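Local coordinates for protein transcriptional regulator (TetR/AcrR family) (Bacillus halodurans, PDB 5GPC) that probably represses transcription by binding operator DNA through a helix-turn-helix domain, as other TetR/AcrR-family regulators do, at residues Y8-D13 with A36-G41; N49-L54 with S111-R116. All coordinates share one frame; numbering follows the deposited sequence.

Contact 1. Residues Y8-D13 with A36-G41; sequences YDQIID and AGVADG. With nucleotides of chain F.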
ATOM      1  N   TYR A   8      -7.927 -14.157  21.083  1.00 47.45           N
ATOM      2  CA  TYR A   8      -7.096 -12.972  21.270  1.00 40.79           C
ATOM      3  C   TYR A   8      -5.799 -13.342  21.978  1.00 45.54           C
ATOM      4  O   TYR A   8      -4.709 -13.061  21.482  1.00 51.18           O
ATOM      5  CB  TYR A   8      -7.850 -11.904  22.068  1.00 46.30           C
ATOM      6  CG  TYR A   8      -7.047 -10.658  22.400  1.00 39.60           C
ATOM      7  CD1 TYR A   8      -6.221 -10.612  23.519  1.00 48.83           C
ATOM      8  CD2 TYR A   8      -7.131  -9.523  21.606  1.00 40.93           C
ATOM      9  CE1 TYR A   8      -5.494  -9.477  23.827  1.00 44.94           C
ATOM     10  CE2 TYR A   8      -6.408  -8.381  21.909  1.00 49.58           C
ATOM     11  CZ  TYR A   8      -5.591  -8.365  23.020  1.00 46.34           C
ATOM     12  OH  TYR A   8      -4.869  -7.235  23.328  1.00 45.12           O
ATOM     13  N   ASP A   9      -5.927 -13.971  23.143  1.00 49.08           N
ATOM     14  CA  ASP A   9      -4.768 -14.370  23.928  1.00 51.46           C
ATOM     15  C   ASP A   9      -3.926 -15.387  23.167  1.00 50.00           C
ATOM     16  O   ASP A   9      -2.703 -15.274  23.118  1.00 42.42           O
ATOM     17  CB  ASP A   9      -5.204 -14.938  25.279  1.00 56.97           C
ATOM     18  CG  ASP A   9      -5.872 -13.899  26.157  1.00 70.34           C
ATOM     19  OD1 ASP A   9      -5.207 -12.904  26.516  1.00 69.01           O
ATOM     20  OD2 ASP A   9      -7.068 -14.069  26.476  1.00 75.09           O
ATOM     21  N   GLN A  10      -4.598 -16.372  22.572  1.00 44.25           N
ATOM     22  CA  GLN A  10      -3.957 -17.385  21.733  1.00 46.37           C
ATOM     23  C   GLN A  10      -3.006 -16.784  20.711  1.00 45.52           C
ATOM     24  O   GLN A  10      -1.879 -17.250  20.537  1.00 44.20           O
ATOM     25  CB  GLN A  10      -5.011 -18.215  20.995  1.00 49.51           C
ATOM     26  CG  GLN A  10      -5.479 -19.448  21.736  1.00 52.19           C
ATOM     27  CD  GLN A  10      -6.756 -20.019  21.146  1.00 58.66           C
ATOM     28  OE1 GLN A  10      -7.120 -19.716  20.008  1.00 53.15           O
ATOM     29  NE2 GLN A  10      -7.414 -20.889  21.898  1.00 72.45           N
ATOM     30  N   ILE A  11      -3.490 -15.751  20.033  1.00 44.19           N
ATOM     31  CA  ILE A  11      -2.743 -15.100  18.973  1.00 47.98           C
ATOM     32  C   ILE A  11      -1.516 -14.365  19.517  1.00 44.47           C
ATOM     33  O   ILE A  11      -0.421 -14.482  18.965  1.00 42.47           O
ATOM     34  CB  ILE A  11      -3.641 -14.116  18.192  1.00 45.45           C
ATOM     35  CG1 ILE A  11      -4.629 -14.879  17.302  1.00 46.55           C
ATOM     36  CG2 ILE A  11      -2.807 -13.194  17.331  1.00 38.55           C
ATOM     37  CD1 ILE A  11      -5.725 -14.010  16.722  1.00 39.24           C
ATOM     38  N   ILE A  12      -1.692 -13.621  20.604  1.00 42.24           N
ATOM     39  CA  ILE A  12      -0.577 -12.883  21.190  1.00 48.04           C
ATOM     40  C   ILE A  12       0.486 -13.846  21.725  1.00 46.80           C
ATOM     41  O   ILE A  12       1.682 -13.611  21.554  1.00 44.65           O
ATOM     42  CB  ILE A  12      -1.051 -11.927  22.309  1.00 46.49           C
ATOM     43  CG1 ILE A  12      -1.840 -10.764  21.697  1.00 42.54           C
ATOM     44  CG2 ILE A  12       0.133 -11.392  23.107  1.00 40.54           C
ATOM     45  CD1 ILE A  12      -2.018  -9.571  22.616  1.00 44.33           C
ATOM     46  N   ASP A  13       0.052 -14.940  22.344  1.00 46.12           N
ATOM     47  CA  ASP A  13       0.976 -15.977  22.799  1.00 45.02           C
ATOM     48  C   ASP A  13       1.705 -16.601  21.614  1.00 44.85           C
ATOM     49  O   ASP A  13       2.925 -16.775  21.646  1.00 47.22           O
ATOM     50  CB  ASP A  13       0.234 -17.060  23.590  1.00 55.41           C
ATOM     51  CG  ASP A  13       1.158 -18.157  24.098  1.00 73.09           C
ATOM     52  OD1 ASP A  13       2.345 -18.185  23.707  1.00 82.11           O
ATOM     53  OD2 ASP A  13       0.693 -19.002  24.890  1.00 92.76           O
ATOM     54  N   ALA A  36      -1.374 -20.328  16.486  1.00 35.64           N
ATOM     55  CA  ALA A  36      -2.542 -19.997  17.294  1.00 37.87           C
ATOM     56  C   ALA A  36      -3.689 -20.975  17.056  1.00 45.96           C
ATOM     57  O   ALA A  36      -4.677 -20.976  17.790  1.00 46.37           O
ATOM     58  CB  ALA A  36      -2.995 -18.574  17.007  1.00 42.13           C
ATOM     59  N   GLY A  37      -3.556 -21.804  16.025  1.00 47.95           N
ATOM     60  CA  GLY A  37      -4.574 -22.788  15.704  1.00 39.98           C
ATOM     61  C   GLY A  37      -5.810 -22.185  15.064  1.00 47.29           C
ATOM     62  O   GLY A  37      -6.890 -22.774  15.106  1.00 43.79           O
ATOM     63  N   VAL A  38      -5.655 -21.003  14.474  1.00 44.22           N
ATOM     64  CA  VAL A  38      -6.751 -20.351  13.766  1.00 42.45           C
ATOM     65  C   VAL A  38      -6.335 -20.023  12.333  1.00 40.71           C
ATOM     66  O   VAL A  38      -5.149 -20.049  12.004  1.00 40.36           O
ATOM     67  CB  VAL A  38      -7.208 -19.062  14.479  1.00 41.19           C
ATOM     68  CG1 VAL A  38      -7.729 -19.382  15.872  1.00 34.41           C
ATOM     69  CG2 VAL A  38      -6.068 -18.058  14.551  1.00 45.60           C
ATOM     70  N   ALA A  39      -7.311 -19.721  11.483  1.00 33.95           N
ATOM     71  CA  ALA A  39      -7.030 -19.400  10.087  1.00 41.83           C
ATOM     72  C   ALA A  39      -6.440 -17.999   9.947  1.00 39.46           C
ATOM     73  O   ALA A  39      -6.659 -17.139  10.801  1.00 38.63           O
ATOM     74  CB  ALA A  39      -8.291 -19.531   9.249  1.00 42.94           C
ATOM     75  N   ASP A  40      -5.694 -17.783   8.865  1.00 40.98           N
ATOM     76  CA  ASP A  40      -5.001 -16.519   8.606  1.00 48.95           C
ATOM     77  C   ASP A  40      -5.884 -15.281   8.766  1.00 49.71           C
ATOM     78  O   ASP A  40      -5.488 -14.304   9.403  1.00 46.49           O
ATOM     79  CB  ASP A  40      -4.409 -16.526   7.195  1.00 50.11           C
ATOM     80  CG  ASP A  40      -3.089 -17.263   7.116  1.00 55.85           C
ATOM     81  OD1 ASP A  40      -2.884 -18.219   7.893  1.00 51.75           O
ATOM     82  OD2 ASP A  40      -2.254 -16.881   6.269  1.00 61.18           O
ATOM     83  N   GLY A  41      -7.077 -15.328   8.185  1.00 44.57           N
ATOM     84  CA  GLY A  41      -7.978 -14.189   8.202  1.00 37.34           C
ATOM     85  C   GLY A  41      -8.663 -13.947   9.534  1.00 44.64           C
ATOM     86  O   GLY A  41      -9.333 -12.930   9.715  1.00 47.53           O
TER
ATOM     87  P    DT F   7     -10.966 -20.653  11.983  1.00 45.39           P
ATOM     88  OP1  DT F   7     -10.477 -21.972  12.440  1.00 49.38           O
ATOM     89  OP2  DT F   7     -10.187 -19.433  12.292  1.00 46.34           O
ATOM     90  O5'  DT F   7     -11.198 -20.716  10.403  1.00 48.73           O
ATOM     91  C5'  DT F   7     -12.116 -21.658   9.869  1.00 49.22           C
ATOM     92  C4'  DT F   7     -12.336 -21.429   8.385  1.00 49.29           C
ATOM     93  O4'  DT F   7     -12.983 -20.154   8.168  1.00 56.84           O
ATOM     94  C3'  DT F   7     -11.065 -21.414   7.525  1.00 47.20           C
ATOM     95  O3'  DT F   7     -11.153 -22.426   6.536  1.00 50.58           O
ATOM     96  C2'  DT F   7     -11.057 -20.011   6.895  1.00 45.29           C
ATOM     97  C1'  DT F   7     -12.531 -19.647   6.943  1.00 49.53           C
ATOM     98  N1   DT F   7     -12.803 -18.179   6.895  1.00 49.09           N
ATOM     99  C2   DT F   7     -13.529 -17.670   5.843  1.00 44.38           C
ATOM    100  O2   DT F   7     -13.965 -18.357   4.938  1.00 48.33           O
ATOM    101  N3   DT F   7     -13.732 -16.317   5.888  1.00 39.42           N
ATOM    102  C4   DT F   7     -13.291 -15.438   6.861  1.00 40.21           C
ATOM    103  O4   DT F   7     -13.524 -14.235   6.812  1.00 40.46           O
ATOM    104  C5   DT F   7     -12.534 -16.037   7.937  1.00 42.32           C
ATOM    105  C7   DT F   7     -12.003 -15.182   9.049  1.00 38.65           C
ATOM    106  C6   DT F   7     -12.330 -17.363   7.903  1.00 49.11           C
ATOM    107  P    DG F   8      -9.943 -23.460   6.321  1.00 64.67           P
ATOM    108  OP1  DG F   8     -10.539 -24.796   6.090  1.00 50.06           O
ATOM    109  OP2  DG F   8      -8.977 -23.263   7.426  1.00 55.98           O
ATOM    110  O5'  DG F   8      -9.248 -22.955   4.974  1.00 64.14           O
ATOM    111  C5'  DG F   8     -10.025 -22.786   3.795  1.00 58.93           C
ATOM    112  C4'  DG F   8      -9.399 -21.753   2.875  1.00 54.79           C
ATOM    113  O4'  DG F   8      -9.808 -20.417   3.280  1.00 61.65           O
ATOM    114  C3'  DG F   8      -7.866 -21.733   2.860  1.00 55.54           C
ATOM    115  O3'  DG F   8      -7.408 -21.522   1.535  1.00 64.29           O
ATOM    116  C2'  DG F   8      -7.543 -20.531   3.741  1.00 55.12           C
ATOM    117  C1'  DG F   8      -8.664 -19.599   3.326  1.00 59.75           C
ATOM    118  N9   DG F   8      -8.897 -18.489   4.244  1.00 50.71           N
ATOM    119  C8   DG F   8      -8.290 -18.271   5.457  1.00 47.85           C
ATOM    120  N7   DG F   8      -8.694 -17.180   6.051  1.00 45.60           N
ATOM    121  C5   DG F   8      -9.625 -16.640   5.171  1.00 45.16           C
ATOM    122  C6   DG F   8     -10.399 -15.460   5.274  1.00 41.69           C
ATOM    123  O6   DG F   8     -10.417 -14.631   6.193  1.00 46.87           O
ATOM    124  N1   DG F   8     -11.218 -15.282   4.162  1.00 42.62           N
ATOM    125  C2   DG F   8     -11.281 -16.135   3.087  1.00 47.06           C
ATOM    126  N2   DG F   8     -12.131 -15.796   2.107  1.00 41.16           N
ATOM    127  N3   DG F   8     -10.561 -17.245   2.978  1.00 49.04           N
ATOM    128  C4   DG F   8      -9.758 -17.432   4.054  1.00 47.94           C
TER

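Contact 2. Residues N49-L54 with S111-R116; sequences NKEDVL and SNTELR. With nucleotides of chain C.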
ATOM      1  N   ASN A  49      -3.709  -4.658  11.990  1.00 43.15           N
ATOM      2  CA  ASN A  49      -2.624  -5.143  11.146  1.00 44.79           C
ATOM      3  C   ASN A  49      -1.876  -6.304  11.775  1.00 48.91           C
ATOM      4  O   ASN A  49      -2.247  -6.806  12.840  1.00 45.73           O
ATOM      5  CB  ASN A  49      -1.615  -4.035  10.848  1.00 51.13           C
ATOM      6  CG  ASN A  49      -2.266  -2.699  10.589  1.00 46.58           C
ATOM      7  OD1 ASN A  49      -3.469  -2.615  10.367  1.00 62.16           O
ATOM      8  ND2 ASN A  49      -1.464  -1.641  10.604  1.00 70.16           N
ATOM      9  N   LYS A  50      -0.810  -6.715  11.099  1.00 42.85           N
ATOM     10  CA  LYS A  50       0.197  -7.568  11.699  1.00 37.95           C
ATOM     11  C   LYS A  50       0.913  -6.756  12.763  1.00 45.20           C
ATOM     12  O   LYS A  50       1.320  -7.277  13.801  1.00 46.56           O
ATOM     13  CB  LYS A  50       1.183  -8.071  10.646  1.00 36.90           C
ATOM     14  CG  LYS A  50       2.346  -8.876  11.216  1.00 29.64           C
ATOM     15  CD  LYS A  50       3.316  -9.277  10.115  1.00 35.24           C
ATOM     16  CE  LYS A  50       4.344 -10.288  10.598  1.00 31.17           C
ATOM     17  NZ  LYS A  50       5.361 -10.575   9.544  1.00 35.24           N
ATOM     18  N   GLU A  51       1.046  -5.463  12.491  1.00 46.16           N
ATOM     19  CA  GLU A  51       1.747  -4.556  13.383  1.00 42.87           C
ATOM     20  C   GLU A  51       0.936  -4.254  14.636  1.00 43.75           C
ATOM     21  O   GLU A  51       1.498  -3.953  15.686  1.00 42.82           O
ATOM     22  CB  GLU A  51       2.085  -3.258  12.656  1.00 41.89           C
ATOM     23  CG  GLU A  51       3.289  -2.544  13.223  1.00 55.87           C
ATOM     24  CD  GLU A  51       3.159  -1.044  13.124  1.00 71.47           C
ATOM     25  OE1 GLU A  51       2.023  -0.538  13.228  1.00 73.82           O
ATOM     26  OE2 GLU A  51       4.191  -0.371  12.940  1.00 73.51           O
ATOM     27  N   ASP A  52      -0.386  -4.328  14.524  1.00 46.86           N
ATOM     28  CA  ASP A  52      -1.241  -4.135  15.687  1.00 42.04           C
ATOM     29  C   ASP A  52      -1.106  -5.331  16.622  1.00 41.78           C
ATOM     30  O   ASP A  52      -1.230  -5.197  17.839  1.00 42.19           O
ATOM     31  CB  ASP A  52      -2.700  -3.941  15.279  1.00 44.68           C
ATOM     32  CG  ASP A  52      -3.601  -3.665  16.466  1.00 47.23           C
ATOM     33  OD1 ASP A  52      -3.171  -2.927  17.378  1.00 47.05           O
ATOM     34  OD2 ASP A  52      -4.733  -4.189  16.492  1.00 50.14           O
ATOM     35  N   VAL A  53      -0.854  -6.501  16.042  1.00 36.17           N
ATOM     36  CA  VAL A  53      -0.552  -7.687  16.830  1.00 39.77           C
ATOM     37  C   VAL A  53       0.747  -7.452  17.590  1.00 39.62           C
ATOM     38  O   VAL A  53       0.862  -7.787  18.768  1.00 43.11           O
ATOM     39  CB  VAL A  53      -0.417  -8.950  15.952  1.00 39.62           C
ATOM     40  CG1 VAL A  53      -0.036 -10.157  16.802  1.00 35.92           C
ATOM     41  CG2 VAL A  53      -1.703  -9.212  15.187  1.00 34.70           C
ATOM     42  N   LEU A  54       1.715  -6.852  16.905  1.00 35.00           N
ATOM     43  CA  LEU A  54       3.020  -6.570  17.489  1.00 39.48           C
ATOM     44  C   LEU A  54       2.975  -5.431  18.502  1.00 40.20           C
ATOM     45  O   LEU A  54       3.801  -5.371  19.411  1.00 42.28           O
ATOM     46  CB  LEU A  54       4.027  -6.247  16.387  1.00 41.46           C
ATOM     47  CG  LEU A  54       4.706  -7.481  15.802  1.00 35.31           C
ATOM     48  CD1 LEU A  54       5.497  -7.137  14.555  1.00 38.27           C
ATOM     49  CD2 LEU A  54       5.606  -8.083  16.857  1.00 31.28           C
ATOM     50  N   SER A 111      12.511  -2.215  14.807  1.00 63.60           N
ATOM     51  CA  SER A 111      11.387  -1.450  14.288  1.00 69.17           C
ATOM     52  C   SER A 111      11.727   0.018  14.072  1.00 76.71           C
ATOM     53  O   SER A 111      12.709   0.538  14.604  1.00 76.17           O
ATOM     54  CB  SER A 111      10.182  -1.568  15.223  1.00 73.43           C
ATOM     55  OG  SER A 111       9.721  -2.905  15.286  1.00 83.92           O
ATOM     56  N   ASN A 112      10.893   0.670  13.273  1.00 78.17           N
ATOM     57  CA  ASN A 112      11.038   2.076  12.948  1.00 84.79           C
ATOM     58  C   ASN A 112       9.655   2.652  12.708  1.00 79.12           C
ATOM     59  O   ASN A 112       9.479   3.852  12.495  1.00 77.32           O
ATOM     60  CB  ASN A 112      11.910   2.254  11.714  1.00 87.45           C
ATOM     61  CG  ASN A 112      11.600   1.233  10.642  1.00 92.16           C
ATOM     62  OD1 ASN A 112      11.083   0.151  10.923  1.00100.31           O
ATOM     63  ND2 ASN A 112      11.880   1.590   9.400  1.00 99.27           N
ATOM     64  N   THR A 113       8.677   1.756  12.749  1.00 76.79           N
ATOM     65  CA  THR A 113       7.288   2.071  12.460  1.00 72.98           C
ATOM     66  C   THR A 113       6.570   2.610  13.696  1.00 61.00           C
ATOM     67  O   THR A 113       7.195   3.232  14.554  1.00 60.39           O
ATOM     68  CB  THR A 113       6.559   0.827  11.938  1.00 76.47           C
ATOM     69  OG1 THR A 113       6.753  -0.255  12.859  1.00 72.14           O
ATOM     70  CG2 THR A 113       7.118   0.418  10.584  1.00 70.08           C
ATOM     71  N   GLU A 114       5.264   2.376  13.790  1.00 60.86           N
ATOM     72  CA  GLU A 114       4.500   2.851  14.942  1.00 63.53           C
ATOM     73  C   GLU A 114       4.807   2.003  16.173  1.00 61.33           C
ATOM     74  O   GLU A 114       4.602   2.440  17.307  1.00 59.12           O
ATOM     75  CB  GLU A 114       2.995   2.844  14.656  1.00 65.92           C
ATOM     76  CG  GLU A 114       2.161   3.429  15.795  1.00 73.87           C
ATOM     77  CD  GLU A 114       0.678   3.473  15.496  1.00 87.88           C
ATOM     78  OE1 GLU A 114       0.273   3.019  14.406  1.00 96.54           O
ATOM     79  OE2 GLU A 114      -0.083   3.965  16.356  1.00 86.20           O
ATOM     80  N   LEU A 115       5.297   0.789  15.950  1.00 60.58           N
ATOM     81  CA  LEU A 115       5.739  -0.047  17.056  1.00 54.35           C
ATOM     82  C   LEU A 115       6.859   0.673  17.799  1.00 54.34           C
ATOM     83  O   LEU A 115       6.877   0.711  19.028  1.00 46.42           O
ATOM     84  CB  LEU A 115       6.204  -1.416  16.559  1.00 52.11           C
ATOM     85  CG  LEU A 115       6.547  -2.436  17.649  1.00 49.66           C
ATOM     86  CD1 LEU A 115       5.403  -2.566  18.641  1.00 47.22           C
ATOM     87  CD2 LEU A 115       6.887  -3.787  17.039  1.00 47.33           C
ATOM     88  N   ARG A 116       7.776   1.264  17.036  1.00 57.76           N
ATOM     89  CA  ARG A 116       8.859   2.071  17.589  1.00 53.16           C
ATOM     90  C   ARG A 116       8.307   3.217  18.435  1.00 52.80           C
ATOM     91  O   ARG A 116       8.870   3.558  19.476  1.00 49.65           O
ATOM     92  CB  ARG A 116       9.740   2.619  16.464  1.00 54.74           C
ATOM     93  CG  ARG A 116      11.086   3.166  16.913  1.00 55.40           C
ATOM     94  CD  ARG A 116      11.986   2.069  17.459  1.00 61.42           C
ATOM     95  NE  ARG A 116      11.975   2.019  18.918  1.00 64.65           N
ATOM     96  CZ  ARG A 116      12.730   1.198  19.641  1.00 67.84           C
ATOM     97  NH1 ARG A 116      13.559   0.355  19.040  1.00 77.35           N
ATOM     98  NH2 ARG A 116      12.658   1.218  20.965  1.00 53.70           N
TER
ATOM     99  P    DT C  13      -1.022  -6.192   7.012  1.00 36.46           P
ATOM    100  OP1  DT C  13      -0.821  -4.737   7.203  1.00 45.98           O
ATOM    101  OP2  DT C  13      -1.078  -7.089   8.187  1.00 38.49           O
ATOM    102  O5'  DT C  13      -2.353  -6.419   6.163  1.00 37.71           O
ATOM    103  C5'  DT C  13      -2.413  -5.962   4.824  1.00 41.30           C
ATOM    104  C4'  DT C  13      -3.589  -6.581   4.099  1.00 40.92           C
ATOM    105  O4'  DT C  13      -3.298  -7.952   3.785  1.00 47.63           O
ATOM    106  C3'  DT C  13      -4.895  -6.603   4.893  1.00 45.53           C
ATOM    107  O3'  DT C  13      -5.786  -5.639   4.356  1.00 52.26           O
ATOM    108  C2'  DT C  13      -5.428  -8.044   4.732  1.00 41.38           C
ATOM    109  C1'  DT C  13      -4.510  -8.641   3.668  1.00 44.69           C
ATOM    110  N1   DT C  13      -4.236 -10.100   3.842  1.00 43.67           N
ATOM    111  C2   DT C  13      -4.760 -10.994   2.938  1.00 48.49           C
ATOM    112  O2   DT C  13      -5.460 -10.663   1.999  1.00 57.60           O
ATOM    113  N3   DT C  13      -4.439 -12.303   3.177  1.00 51.68           N
ATOM    114  C4   DT C  13      -3.658 -12.798   4.204  1.00 56.98           C
ATOM    115  O4   DT C  13      -3.425 -13.996   4.336  1.00 62.52           O
ATOM    116  C5   DT C  13      -3.133 -11.807   5.112  1.00 51.45           C
ATOM    117  C7   DT C  13      -2.271 -12.226   6.264  1.00 50.00           C
ATOM    118  C6   DT C  13      -3.441 -10.520   4.888  1.00 47.99           C
ATOM    119  P    DA C  12       3.836 -11.389   6.194  1.00 44.96           P
ATOM    120  OP1  DA C  12       5.009 -11.093   7.046  1.00 40.31           O
ATOM    121  OP2  DA C  12       3.125 -12.677   6.336  1.00 52.76           O
ATOM    122  O5'  DA C  12       2.767 -10.213   6.374  1.00 46.64           O
ATOM    123  C5'  DA C  12       3.140  -8.869   6.086  1.00 43.04           C
ATOM    124  C4'  DA C  12       2.003  -8.116   5.416  1.00 43.04           C
ATOM    125  O4'  DA C  12       1.626  -8.793   4.190  1.00 47.82           O
ATOM    126  C3'  DA C  12       0.729  -7.993   6.244  1.00 44.65           C
ATOM    127  O3'  DA C  12       0.139  -6.718   6.035  1.00 30.69           O
ATOM    128  C2'  DA C  12      -0.150  -9.118   5.702  1.00 47.44           C
ATOM    129  C1'  DA C  12       0.266  -9.175   4.238  1.00 47.71           C
ATOM    130  N9   DA C  12       0.149 -10.508   3.654  1.00 55.51           N
ATOM    131  C8   DA C  12       0.634 -11.677   4.171  1.00 56.59           C
ATOM    132  N7   DA C  12       0.386 -12.729   3.428  1.00 59.61           N
ATOM    133  C5   DA C  12      -0.308 -12.214   2.345  1.00 64.64           C
ATOM    134  C6   DA C  12      -0.858 -12.817   1.195  1.00 64.42           C
ATOM    135  N6   DA C  12      -0.784 -14.129   0.946  1.00 61.84           N
ATOM    136  N1   DA C  12      -1.487 -12.018   0.310  1.00 64.81           N
ATOM    137  C2   DA C  12      -1.559 -10.705   0.563  1.00 65.06           C
ATOM    138  N3   DA C  12      -1.083 -10.024   1.605  1.00 57.79           N
ATOM    139  C4   DA C  12      -0.463 -10.846   2.468  1.00 62.56           C
TER

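Contact 1. Residues Y8-D13 with A36-G41
The Gln10 amide is the flat group that reaches the loop after helix 29-36. Its OE1 comes to 3.5 Å from Ala36 O, and the two oxygens share no hydrogen bond. The same OE1 lies near Val38 CG1, and the Gln10 and Val38 side chains cross obliquely. The Tyr8 ring does not touch this loop. It has Asp9 OD1 in plane at its edge and meets the Phe47 ring with planes at about 20°. Its OH is hydrogen-bonded to Glu60. Ala36 CB points at helix 6-22 and packs beside Ile11 CA. With chi1 at -73°, Ile11 CG1 stands beside the backbone N and meets Ala36 CB at 4.1 Å and Val38 CG2 at 4.4 Å. Gly37, at positive phi, is the C-prime residue of the Schellman motif that ends helix 29-36. The loop then turns to the DNA. Ala39 N gives a nearly straight hydrogen bond (171°) to DT7 OP2 of chain F, 3.0 Å away. Gly41 N bonds to DG8 N7 of chain F at 3.3 Å. Packing of this turn on helix 6-22 while its backbone bonds to DNA is consistent with the predicted helix-turn-helix motif of a TetR-family regulator.

Contact 2. Residues N49-L54 with S111-R116
Glu51 and Thr113 reach for each other from opposite directions, and their polar ends meet. Thr113 OG1 lies 2.6 Å from Glu51 OE2 and would donate to it, but OE2 sits too near Thr113 for its exact position to be trusted. Glu114 N, at 3.1 Å, and Leu115 N, at 3.4 Å, make weak hydrogen bonds to the same OE2 of Glu51. If OE2 is placed correctly, one carboxylate oxygen takes all three donors near the start of helix 114-139. The Glu51 side chain leaves with CG opposite the backbone N (chi1 -154°) and then bends at chi2, which carries the carboxylate to that helix end. The positive end of the helix dipole would probably favour its negative charge. Glu51 and Glu114 side chains cross at about a right angle, their carboxylate planes 71° apart. Their OE1 atoms are 4.1 Å apart, so the like charges probably oppose each other somewhat. An alanine in place of Glu51 is likely to leave Thr113 OG1 and the N-H groups of Glu114 and Leu115 without this acceptor. Beside the polar group, Leu115 CD2 is 3.8 Å from Leu54 CB, and its CD1 approaches Leu54 O. Next to Glu51, Lys50 turns to the DNA. Lys50 N bonds to DT13 OP2 of chain C at 2.9 Å, and the extended side chain brings Lys50 NZ to DA12 OP1 of chain C at 2.6 Å. This is the junction of the DNA-binding and C-terminal regions typical of TetR-family regulators, where helix 50-62 touches both.

Both contacts are partly buried, with centres about 17 Å apart. In contact 1 Ile11 and Val38 are buried and Gln10 is partly exposed. In contact 2 Leu54 and Leu115 are buried and Thr113 is exposed. They share no helix, but they touch through Ile11 CG2 and Val53 CG1, 4.1 Å apart, where helix 6-22 packs on helix 50-62. Contact 1 stays inside the DNA-binding region, and no hydrogen bond crosses its two segments. Contact 2 spans the DNA-binding and C-terminal regions and adds a carboxylate with weak or doubtful hydrogen bonds to its leucine packing. Contact 1 bonds to a base and a phosphate of chain F, contact 2 to phosphates of chain C.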